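Zona pellucida sperm-binding protein 1 (Gallus gallus, PDB 6GF6) probably cross-links egg coat filaments through homodimerisation of its ZP-N1 domain, the part of the longer glycoprotein present here. Local coordinates at residues B[81-87]-B[99-105]; B[50-54]-B[66-72]; B[76-81]-B[105-109]. The protein carries 2 engineered substitutions. All blocks are in the same frame, centred on the assembly; numbering follows the deposited sequence.

Contact 1. Residues B[81-87]-B[99-105]. Engineered in segment 99-105: Q103 (natural residue Asn).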
loop_
_atom_site.group_PDB
_atom_site.type_symbol
_atom_site.label_atom_id
_atom_site.label_comp_id
_atom_site.label_asym_id
_atom_site.label_seq_id
_atom_site.Cartn_x
_atom_site.Cartn_y
_atom_site.Cartn_z
ATOM N N TYR B 81 16.734 3.110 -9.383
ATOM C CA TYR B 81 16.379 2.900 -7.984
ATOM C C TYR B 81 16.844 1.525 -7.536
ATOM O O TYR B 81 16.657 0.535 -8.250
ATOM C CB TYR B 81 14.871 3.002 -7.774
ATOM C CG TYR B 81 14.264 4.338 -8.110
ATOM C CD1 TYR B 81 14.502 5.447 -7.315
ATOM C CD2 TYR B 81 13.440 4.490 -9.219
ATOM C CE1 TYR B 81 13.941 6.671 -7.617
ATOM C CE2 TYR B 81 12.879 5.706 -9.523
ATOM C CZ TYR B 81 13.133 6.790 -8.717
ATOM O OH TYR B 81 12.578 8.007 -9.015
ATOM N N VAL B 82 17.455 1.463 -6.355
ATOM C CA VAL B 82 17.967 0.213 -5.806
ATOM C C VAL B 82 17.501 0.078 -4.361
ATOM O O VAL B 82 17.713 0.982 -3.543
ATOM C CB VAL B 82 19.501 0.141 -5.893
ATOM C CG1 VAL B 82 20.004 -1.188 -5.333
ATOM C CG2 VAL B 82 19.945 0.315 -7.341
ATOM N N LEU B 83 16.892 -1.062 -4.046
ATOM C CA LEU B 83 16.472 -1.385 -2.689
ATOM C C LEU B 83 16.866 -2.822 -2.411
ATOM O O LEU B 83 16.479 -3.729 -3.156
ATOM C CB LEU B 83 14.963 -1.206 -2.511
ATOM C CG LEU B 83 14.427 -1.484 -1.103
ATOM C CD1 LEU B 83 14.964 -0.481 -0.102
ATOM C CD2 LEU B 83 12.921 -1.463 -1.095
ATOM N N ARG B 84 17.629 -3.021 -1.345
ATOM C CA ARG B 84 18.093 -4.338 -0.939
ATOM C C ARG B 84 17.232 -4.846 0.207
ATOM O O ARG B 84 17.000 -4.125 1.184
ATOM C CB ARG B 84 19.566 -4.291 -0.533
ATOM C CG ARG B 84 20.501 -4.069 -1.716
ATOM C CD ARG B 84 21.970 -3.975 -1.323
ATOM N NE ARG B 84 22.411 -5.084 -0.471
ATOM C CZ ARG B 84 22.841 -4.962 0.783
ATOM N NH1 ARG B 84 22.908 -3.775 1.378
ATOM N NH2 ARG B 84 23.216 -6.043 1.451
ATOM N N VAL B 85 16.732 -6.068 0.062
ATOM C CA VAL B 85 15.813 -6.674 1.014
ATOM C C VAL B 85 16.332 -8.060 1.354
ATOM O O VAL B 85 16.844 -8.769 0.483
ATOM C CB VAL B 85 14.377 -6.764 0.454
ATOM C CG1 VAL B 85 13.449 -7.434 1.460
ATOM C CG2 VAL B 85 13.855 -5.383 0.094
ATOM N N GLN B 86 16.198 -8.445 2.618
ATOM C CA GLN B 86 16.515 -9.793 3.064
ATOM C C GLN B 86 15.222 -10.555 3.308
ATOM O O GLN B 86 14.300 -10.033 3.943
ATOM C CB GLN B 86 17.363 -9.767 4.337
ATOM C CG GLN B 86 17.836 -11.143 4.784
ATOM C CD GLN B 86 18.563 -11.108 6.109
ATOM O OE1 GLN B 86 18.543 -10.101 6.814
ATOM N NE2 GLN B 86 19.201 -12.216 6.462
ATOM N N LEU B 87 15.147 -11.770 2.774
ATOM C CA LEU B 87 14.035 -12.681 3.015
ATOM C C LEU B 87 14.515 -13.784 3.936
ATOM O O LEU B 87 15.505 -14.460 3.633
ATOM C CB LEU B 87 13.507 -13.286 1.716
ATOM C CG LEU B 87 12.921 -12.327 0.691
ATOM C CD1 LEU B 87 14.033 -11.688 -0.092
ATOM C CD2 LEU B 87 11.979 -13.073 -0.237
ATOM N N SER B 99 17.992 -17.972 4.279
ATOM C CA SER B 99 18.086 -16.525 4.182
ATOM C C SER B 99 18.497 -16.144 2.768
ATOM O O SER B 99 19.464 -16.692 2.226
ATOM C CB SER B 99 19.080 -15.978 5.201
ATOM O OG SER B 99 19.102 -14.569 5.170
ATOM N N TYR B 100 17.747 -15.222 2.168
ATOM C CA TYR B 100 18.011 -14.764 0.815
ATOM C C TYR B 100 18.123 -13.246 0.808
ATOM O O TYR B 100 17.446 -12.550 1.569
ATOM C CB TYR B 100 16.916 -15.212 -0.172
ATOM C CG TYR B 100 16.551 -16.681 -0.086
ATOM C CD1 TYR B 100 15.733 -17.158 0.933
ATOM C CD2 TYR B 100 17.030 -17.592 -1.020
ATOM C CE1 TYR B 100 15.399 -18.498 1.014
ATOM C CE2 TYR B 100 16.703 -18.933 -0.945
ATOM C CZ TYR B 100 15.888 -19.383 0.076
ATOM O OH TYR B 100 15.560 -20.721 0.158
ATOM N N GLU B 101 18.992 -12.743 -0.060
ATOM C CA GLU B 101 19.174 -11.314 -0.257
ATOM C C GLU B 101 18.825 -10.980 -1.697
ATOM O O GLU B 101 19.242 -11.683 -2.622
ATOM C CB GLU B 101 20.605 -10.882 0.043
ATOM C CG GLU B 101 20.849 -9.411 -0.212
ATOM C CD GLU B 101 22.235 -8.971 0.207
ATOM O OE1 GLU B 101 22.718 -9.435 1.265
ATOM O OE2 GLU B 101 22.842 -8.163 -0.531
ATOM N N VAL B 102 18.067 -9.901 -1.884
ATOM C CA VAL B 102 17.601 -9.492 -3.202
ATOM C C VAL B 102 17.874 -8.010 -3.371
ATOM O O VAL B 102 17.528 -7.205 -2.498
ATOM C CB VAL B 102 16.097 -9.768 -3.390
ATOM C CG1 VAL B 102 15.668 -9.442 -4.817
ATOM C CG2 VAL B 102 15.765 -11.202 -3.054
ATOM N N GLN B 103 18.441 -7.647 -4.516
ATOM C CA GLN B 103 18.654 -6.258 -4.891
ATOM C C GLN B 103 17.629 -5.924 -5.965
ATOM O O GLN B 103 17.771 -6.341 -7.118
ATOM C CB GLN B 103 20.083 -6.038 -5.385
ATOM C CG GLN B 103 20.492 -4.574 -5.460
ATOM C CD GLN B 103 21.905 -4.371 -5.990
ATOM O OE1 GLN B 103 22.711 -3.660 -5.387
ATOM N NE2 GLN B 103 22.205 -4.985 -7.128
ATOM N N MET B 104 16.599 -5.175 -5.588
ATOM C CA MET B 104 15.574 -4.763 -6.530
ATOM C C MET B 104 16.077 -3.533 -7.273
ATOM O O MET B 104 16.291 -2.474 -6.670
ATOM C CB MET B 104 14.257 -4.490 -5.805
ATOM C CG MET B 104 13.705 -5.710 -5.067
ATOM S SD MET B 104 12.434 -5.327 -3.836
ATOM C CE MET B 104 11.017 -4.971 -4.857
ATOM N N THR B 105 16.271 -3.679 -8.580
ATOM C CA THR B 105 16.798 -2.627 -9.434
ATOM C C THR B 105 15.720 -2.249 -10.438
ATOM O O THR B 105 15.221 -3.106 -11.173
ATOM C CB THR B 105 18.073 -3.091 -10.142
ATOM O OG1 THR B 105 19.038 -3.498 -9.166
ATOM C CG2 THR B 105 18.662 -1.977 -10.979
#

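Contact 2. Residues B[50-54]-B[66-72]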
loop_
_atom_site.group_PDB
_atom_site.type_symbol
_atom_site.label_atom_id
_atom_site.label_comp_id
_atom_site.label_asym_id
_atom_site.label_seq_id
_atom_site.Cartn_x
_atom_site.Cartn_y
_atom_site.Cartn_z
ATOM N N ILE B 50 6.510 6.177 7.826
ATOM C CA ILE B 50 6.828 7.229 6.871
ATOM C C ILE B 50 7.627 6.687 5.688
ATOM O O ILE B 50 7.754 7.372 4.667
ATOM C CB ILE B 50 7.599 8.361 7.575
ATOM C CG1 ILE B 50 7.618 9.634 6.728
ATOM C CG2 ILE B 50 9.019 7.929 7.892
ATOM C CD1 ILE B 50 6.275 10.347 6.683
ATOM N N CYS B 51 8.176 5.480 5.805
ATOM C CA CYS B 51 9.119 4.949 4.829
ATOM C C CYS B 51 8.471 4.417 3.557
ATOM O O CYS B 51 9.198 3.964 2.668
ATOM C CB CYS B 51 9.941 3.828 5.477
ATOM S SG CYS B 51 11.221 4.445 6.593
ATOM N N MET B 52 7.141 4.451 3.463
ATOM C CA MET B 52 6.411 4.050 2.260
ATOM C C MET B 52 6.759 2.620 1.845
ATOM O O MET B 52 7.124 2.350 0.699
ATOM C CB MET B 52 6.660 5.037 1.117
ATOM C CG MET B 52 6.343 6.480 1.476
ATOM S SD MET B 52 4.656 6.704 2.074
ATOM C CE MET B 52 4.703 8.413 2.614
ATOM N N HIS B 53 6.641 1.698 2.797
ATOM C CA HIS B 53 6.802 0.277 2.520
ATOM C C HIS B 53 5.770 -0.506 3.317
ATOM O O HIS B 53 5.350 -0.089 4.399
ATOM C CB HIS B 53 8.229 -0.230 2.810
ATOM C CG HIS B 53 8.723 0.058 4.195
ATOM N ND1 HIS B 53 10.064 0.205 4.482
ATOM C CD2 HIS B 53 8.070 0.205 5.372
ATOM C CE1 HIS B 53 10.212 0.440 5.773
ATOM N NE2 HIS B 53 9.018 0.446 6.336
ATOM N N TRP B 54 5.346 -1.639 2.758
ATOM C CA TRP B 54 4.218 -2.370 3.314
ATOM C C TRP B 54 4.409 -3.867 3.120
ATOM O O TRP B 54 5.209 -4.318 2.295
ATOM C CB TRP B 54 2.894 -1.926 2.676
ATOM C CG TRP B 54 2.645 -0.450 2.742
ATOM C CD1 TRP B 54 1.972 0.226 3.719
ATOM C CD2 TRP B 54 3.069 0.536 1.792
ATOM N NE1 TRP B 54 1.950 1.571 3.435
ATOM C CE2 TRP B 54 2.619 1.788 2.258
ATOM C CE3 TRP B 54 3.786 0.482 0.593
ATOM C CZ2 TRP B 54 2.860 2.974 1.566
ATOM C CZ3 TRP B 54 4.026 1.660 -0.093
ATOM C CH2 TRP B 54 3.563 2.889 0.396
ATOM N N SER B 66 5.810 -4.313 -0.607
ATOM C CA SER B 66 5.614 -3.154 -1.474
ATOM C C SER B 66 6.485 -1.990 -1.009
ATOM O O SER B 66 6.600 -1.745 0.198
ATOM C CB SER B 66 4.148 -2.723 -1.470
ATOM O OG SER B 66 3.301 -3.812 -1.806
ATOM N N ALA B 67 7.111 -1.288 -1.960
ATOM C CA ALA B 67 7.989 -0.162 -1.648
ATOM C C ALA B 67 7.836 0.952 -2.677
ATOM O O ALA B 67 8.012 0.716 -3.876
ATOM C CB ALA B 67 9.447 -0.622 -1.591
ATOM N N GLY B 68 7.534 2.165 -2.211
ATOM C CA GLY B 68 7.577 3.328 -3.083
ATOM C C GLY B 68 9.003 3.714 -3.434
ATOM O O GLY B 68 9.942 3.487 -2.667
ATOM N N TYR B 69 9.175 4.286 -4.632
ATOM C CA TYR B 69 10.512 4.663 -5.095
ATOM C C TYR B 69 11.150 5.747 -4.228
ATOM O O TYR B 69 12.378 5.825 -4.148
ATOM C CB TYR B 69 10.469 5.126 -6.561
ATOM C CG TYR B 69 10.265 4.023 -7.577
ATOM C CD1 TYR B 69 10.851 2.779 -7.411
ATOM C CD2 TYR B 69 9.490 4.230 -8.704
ATOM C CE1 TYR B 69 10.662 1.766 -8.336
ATOM C CE2 TYR B 69 9.293 3.223 -9.635
ATOM C CZ TYR B 69 9.883 1.992 -9.447
ATOM O OH TYR B 69 9.697 0.987 -10.374
ATOM N N GLU B 70 10.352 6.577 -3.559
ATOM C CA GLU B 70 10.886 7.668 -2.752
ATOM C C GLU B 70 10.974 7.305 -1.275
ATOM O O GLU B 70 11.127 8.193 -0.432
ATOM C CB GLU B 70 10.014 8.916 -2.918
ATOM C CG GLU B 70 9.852 9.404 -4.355
ATOM C CD GLU B 70 11.094 10.067 -4.898
ATOM O OE1 GLU B 70 11.971 10.444 -4.092
ATOM O OE2 GLU B 70 11.193 10.216 -6.135
ATOM N N GLY B 71 10.933 6.017 -0.949
ATOM C CA GLY B 71 10.896 5.589 0.430
ATOM C C GLY B 71 12.275 5.413 1.034
ATOM O O GLY B 71 13.305 5.681 0.419
ATOM N N CYS B 72 12.278 4.961 2.281
ATOM C CA CYS B 72 13.513 4.859 3.043
ATOM C C CYS B 72 14.438 3.811 2.459
ATOM O O CYS B 72 14.027 2.681 2.177
ATOM C CB CYS B 72 13.228 4.476 4.483
ATOM S SG CYS B 72 12.323 5.664 5.401
HETATM O O HOH W 1 9.935 2.580 0.092
HETATM O O HOH W 2 11.801 0.822 1.923
#

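Contact 3. Residues B[76-81]-B[105-109]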
loop_
_atom_site.group_PDB
_atom_site.type_symbol
_atom_site.label_atom_id
_atom_site.label_comp_id
_atom_site.label_asym_id
_atom_site.label_seq_id
_atom_site.Cartn_x
_atom_site.Cartn_y
_atom_site.Cartn_z
ATOM N N VAL B 76 19.757 5.688 -5.349
ATOM C CA VAL B 76 19.924 5.917 -6.776
ATOM C C VAL B 76 21.342 5.502 -7.150
ATOM O O VAL B 76 22.319 6.079 -6.654
ATOM C CB VAL B 76 19.652 7.383 -7.142
ATOM C CG1 VAL B 76 19.853 7.604 -8.644
ATOM C CG2 VAL B 76 18.246 7.786 -6.682
ATOM N N LYS B 77 21.455 4.497 -8.017
ATOM C CA LYS B 77 22.739 3.993 -8.485
ATOM C C LYS B 77 22.642 3.738 -9.979
ATOM O O LYS B 77 21.742 3.024 -10.433
ATOM C CB LYS B 77 23.149 2.704 -7.760
ATOM C CG LYS B 77 23.351 2.858 -6.257
ATOM C CD LYS B 77 23.630 1.514 -5.587
ATOM C CE LYS B 77 24.976 0.939 -6.012
ATOM N NZ LYS B 77 25.358 -0.262 -5.216
ATOM N N ASP B 78 23.564 4.326 -10.739
ATOM C CA ASP B 78 23.593 4.160 -12.190
ATOM C C ASP B 78 22.258 4.564 -12.808
ATOM O O ASP B 78 21.733 3.888 -13.694
ATOM C CB ASP B 78 23.953 2.723 -12.572
ATOM C CG ASP B 78 25.354 2.342 -12.147
ATOM O OD1 ASP B 78 26.140 3.251 -11.806
ATOM O OD2 ASP B 78 25.677 1.134 -12.163
ATOM N N GLY B 79 21.695 5.668 -12.326
ATOM C CA GLY B 79 20.421 6.135 -12.851
ATOM C C GLY B 79 19.285 5.156 -12.652
ATOM O O GLY B 79 18.421 5.027 -13.528
ATOM N N ARG B 80 19.279 4.441 -11.529
ATOM C CA ARG B 80 18.238 3.465 -11.247
ATOM C C ARG B 80 17.975 3.434 -9.747
ATOM O O ARG B 80 18.857 3.736 -8.942
ATOM C CB ARG B 80 18.621 2.070 -11.761
ATOM C CG ARG B 80 18.750 1.988 -13.277
ATOM C CD ARG B 80 19.025 0.570 -13.745
ATOM N NE ARG B 80 20.305 0.064 -13.255
ATOM C CZ ARG B 80 20.749 -1.174 -13.460
ATOM N NH1 ARG B 80 21.927 -1.548 -12.976
ATOM N NH2 ARG B 80 20.016 -2.042 -14.147
ATOM N N TYR B 81 16.734 3.110 -9.383
ATOM C CA TYR B 81 16.379 2.900 -7.984
ATOM C C TYR B 81 16.844 1.525 -7.536
ATOM O O TYR B 81 16.657 0.535 -8.250
ATOM C CB TYR B 81 14.871 3.002 -7.774
ATOM C CG TYR B 81 14.264 4.338 -8.110
ATOM C CD1 TYR B 81 14.502 5.447 -7.315
ATOM C CD2 TYR B 81 13.440 4.490 -9.219
ATOM C CE1 TYR B 81 13.941 6.671 -7.617
ATOM C CE2 TYR B 81 12.879 5.706 -9.523
ATOM C CZ TYR B 81 13.133 6.790 -8.717
ATOM O OH TYR B 81 12.578 8.007 -9.015
ATOM N N THR B 105 16.271 -3.679 -8.580
ATOM C CA THR B 105 16.798 -2.627 -9.434
ATOM C C THR B 105 15.720 -2.249 -10.438
ATOM O O THR B 105 15.221 -3.106 -11.173
ATOM C CB THR B 105 18.073 -3.091 -10.142
ATOM O OG1 THR B 105 19.038 -3.498 -9.166
ATOM C CG2 THR B 105 18.662 -1.977 -10.979
ATOM N N CYS B 106 15.341 -0.976 -10.441
ATOM C CA CYS B 106 14.253 -0.513 -11.283
ATOM C C CYS B 106 14.677 0.761 -11.998
ATOM O O CYS B 106 15.459 1.549 -11.453
ATOM C CB CYS B 106 12.974 -0.265 -10.470
ATOM S SG CYS B 106 12.253 -1.794 -9.802
ATOM N N PRO B 107 14.227 0.962 -13.232
ATOM C CA PRO B 107 14.705 2.111 -13.999
ATOM C C PRO B 107 14.249 3.424 -13.389
ATOM O O PRO B 107 13.190 3.517 -12.766
ATOM C CB PRO B 107 14.088 1.890 -15.384
ATOM C CG PRO B 107 12.878 1.077 -15.128
ATOM C CD PRO B 107 13.209 0.192 -13.968
ATOM N N ARG B 108 15.071 4.445 -13.586
ATOM C CA ARG B 108 14.786 5.797 -13.143
ATOM C C ARG B 108 14.932 6.748 -14.325
ATOM O O ARG B 108 15.780 6.530 -15.193
ATOM C CB ARG B 108 15.749 6.199 -12.015
ATOM C CG ARG B 108 15.529 7.566 -11.405
ATOM C CD ARG B 108 16.534 7.806 -10.287
ATOM N NE ARG B 108 16.299 9.063 -9.581
ATOM C CZ ARG B 108 16.887 10.220 -9.874
ATOM N NH1 ARG B 108 17.769 10.305 -10.867
ATOM N NH2 ARG B 108 16.593 11.300 -9.167
ATOM N N PRO B 109 14.143 7.816 -14.371
ATOM C CA PRO B 109 14.203 8.699 -15.543
ATOM C C PRO B 109 15.307 9.739 -15.448
ATOM O O PRO B 109 15.454 10.423 -14.429
ATOM C CB PRO B 109 12.816 9.350 -15.550
ATOM C CG PRO B 109 12.419 9.388 -14.140
ATOM C CD PRO B 109 13.018 8.167 -13.487
#

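Contact 1. Residues B[81-87]-B[99-105]
Backbone pairing carries this contact. Segments 81-87 and 99-105 run antiparallel, their axes 4.6 Å apart at an angle of 162°. Three hydrogen-bonded pairs, L83-M104, V85-V102 and L87-Y100, each make two N-H...O bonds. The shortest joins L87 N to Y100 O at 2.7 Å, and the longest L83 N to M104 O at 3.0 Å. CA-H...O contacts fill in at the non-hydrogen-bonded positions, such as V82 CA to M104 O at 3.3 Å.

Polar side chains interact across the face that holds R84, Q86, E101 and Q103. R84 forms a salt bridge with E101, its NE and NH2 lying 3.1 and 2.9 Å from E101 OE2, near the guanidinium plane. Q86 NE2 donates to S99 OG at 2.7 Å, while Q86 OE1 accepts a hydrogen bond from R42. The engineered Q103 contributes methylenes to the same face, its CG 3.4 Å from V82 CG1.

The opposite face is largely apolar. L87 CD1 meets V102 CG2 at 3.5 Å, and V85 CG2 lies 4.2 Å from M104 SD. Side chains of this face also pack on strands 18-24 and 63-68. Along its other edge, strand 80-90 hydrogen-bonds to strand 30-36. The arrangement is an antiparallel hairpin with one largely polar, more exposed face and one largely apolar face packed on the facing sheet, typical of an Ig-like β-sandwich, here that of the ZP-N1 domain.

Contact 2. Residues B[50-54]-B[66-72]
Segments 50-54 and 66-72 pair antiparallel at 53-54 and 66-67; beyond G68 the second segment loops out through a turn and returns beside C51. W54 and S66 form a hydrogen-bonded pair (W54 N to S66 O 2.9 Å, S66 N to W54 O 3.0 Å), H53 and A67 a non-hydrogen-bonded one. M52 O accepts from G68 N at 2.9 Å, although M52 has positive phi. A type I turn from G68 to G71 then brings C72 N to 3.3 Å from C51 O. A β-carbon on G71 would collide with C51 O. This is the open end of the 53-57/63-68 hairpin, part of the four-stranded sheet of the ZP-N1 domain, and the C51-C72 disulfide closes it (SG-SG 2.0 Å, chi3 -76°). A water bridges H53 ND1 (3.2 Å) and C72 O (2.9 Å); H53 is a zinc ligand in another structure of this protein. W54 CE3 packs 3.8 Å from S66 CB, and in the homodimer the indole stacks on H73 and meets F43 edge-to-face, both of the second subunit.

Contact 3. Residues B[76-81]-B[105-109]
T105 comes first in the segment 105-109, and its CG2 sits 3.3 Å from R80 CZ, over one face of the guanidinium. Its CA also approaches Y81 O at 3.4 Å in a CA-H...O contact. C106 then makes the firmest backbone link: its N donates to Y81 O at 3.0 Å, and its O accepts from Y81 N at 2.9 Å, a hydrogen-bonded antiparallel pair. Its side chain is tied by disulfide to C14, at the end of strand 9-14, so the hairpin of strands 80-90 and 96-107 is covalently joined to the other sheet of the Ig-like ZP-N1 sandwich at this end. P107 pairs with R80 without a hydrogen bond; its CA lies 4.1 Å from R80 CG, and its O is 3.7 Å from Y81 CD2. At R108 the ladder frays, with only a weak bond from R108 N to G79 O at 3.4 Å. Facing it, K77-R80 form a type I' β turn, with K77 N to R80 O at 2.9 Å and a weak R80 N to K77 O bond at 3.0 Å. The extended R108 side chain lies along the Y81 ring, its CG 4.0 Å from the ring centroid and 27° off the normal in a CH-pi contact. Farther out, R108 CD reaches V76 CG1 at 3.7 Å. Finally P109 CD comes within 4.5 Å of Y81 OH, at the exposed margin.

Contacts 1 and 3 are successive parts of one hairpin, their centres 14 Å apart, sharing Y81 and T105, with contact 1 nested inside the loop contact 3 closes. Contact 2 belongs to the facing sheet, centred 14 Å from contact 1 and 15 Å from contact 3. The sheets meet where L83 CD2 touches A67 CB at 3.6 Å. From the turn after strand 63-68, Y69 stacks on Y81 (Y69 CD1 to Y81 CD2 3.6 Å), Y69 OH 3.5 Å from C106 CB. H53 and H73 share a zinc site seen for this protein, with no zinc bound to this chain here. Nearest side-chain atoms of H73 and L83 are about 4 Å apart, those of W54 and the N-linked NAG about 6 Å.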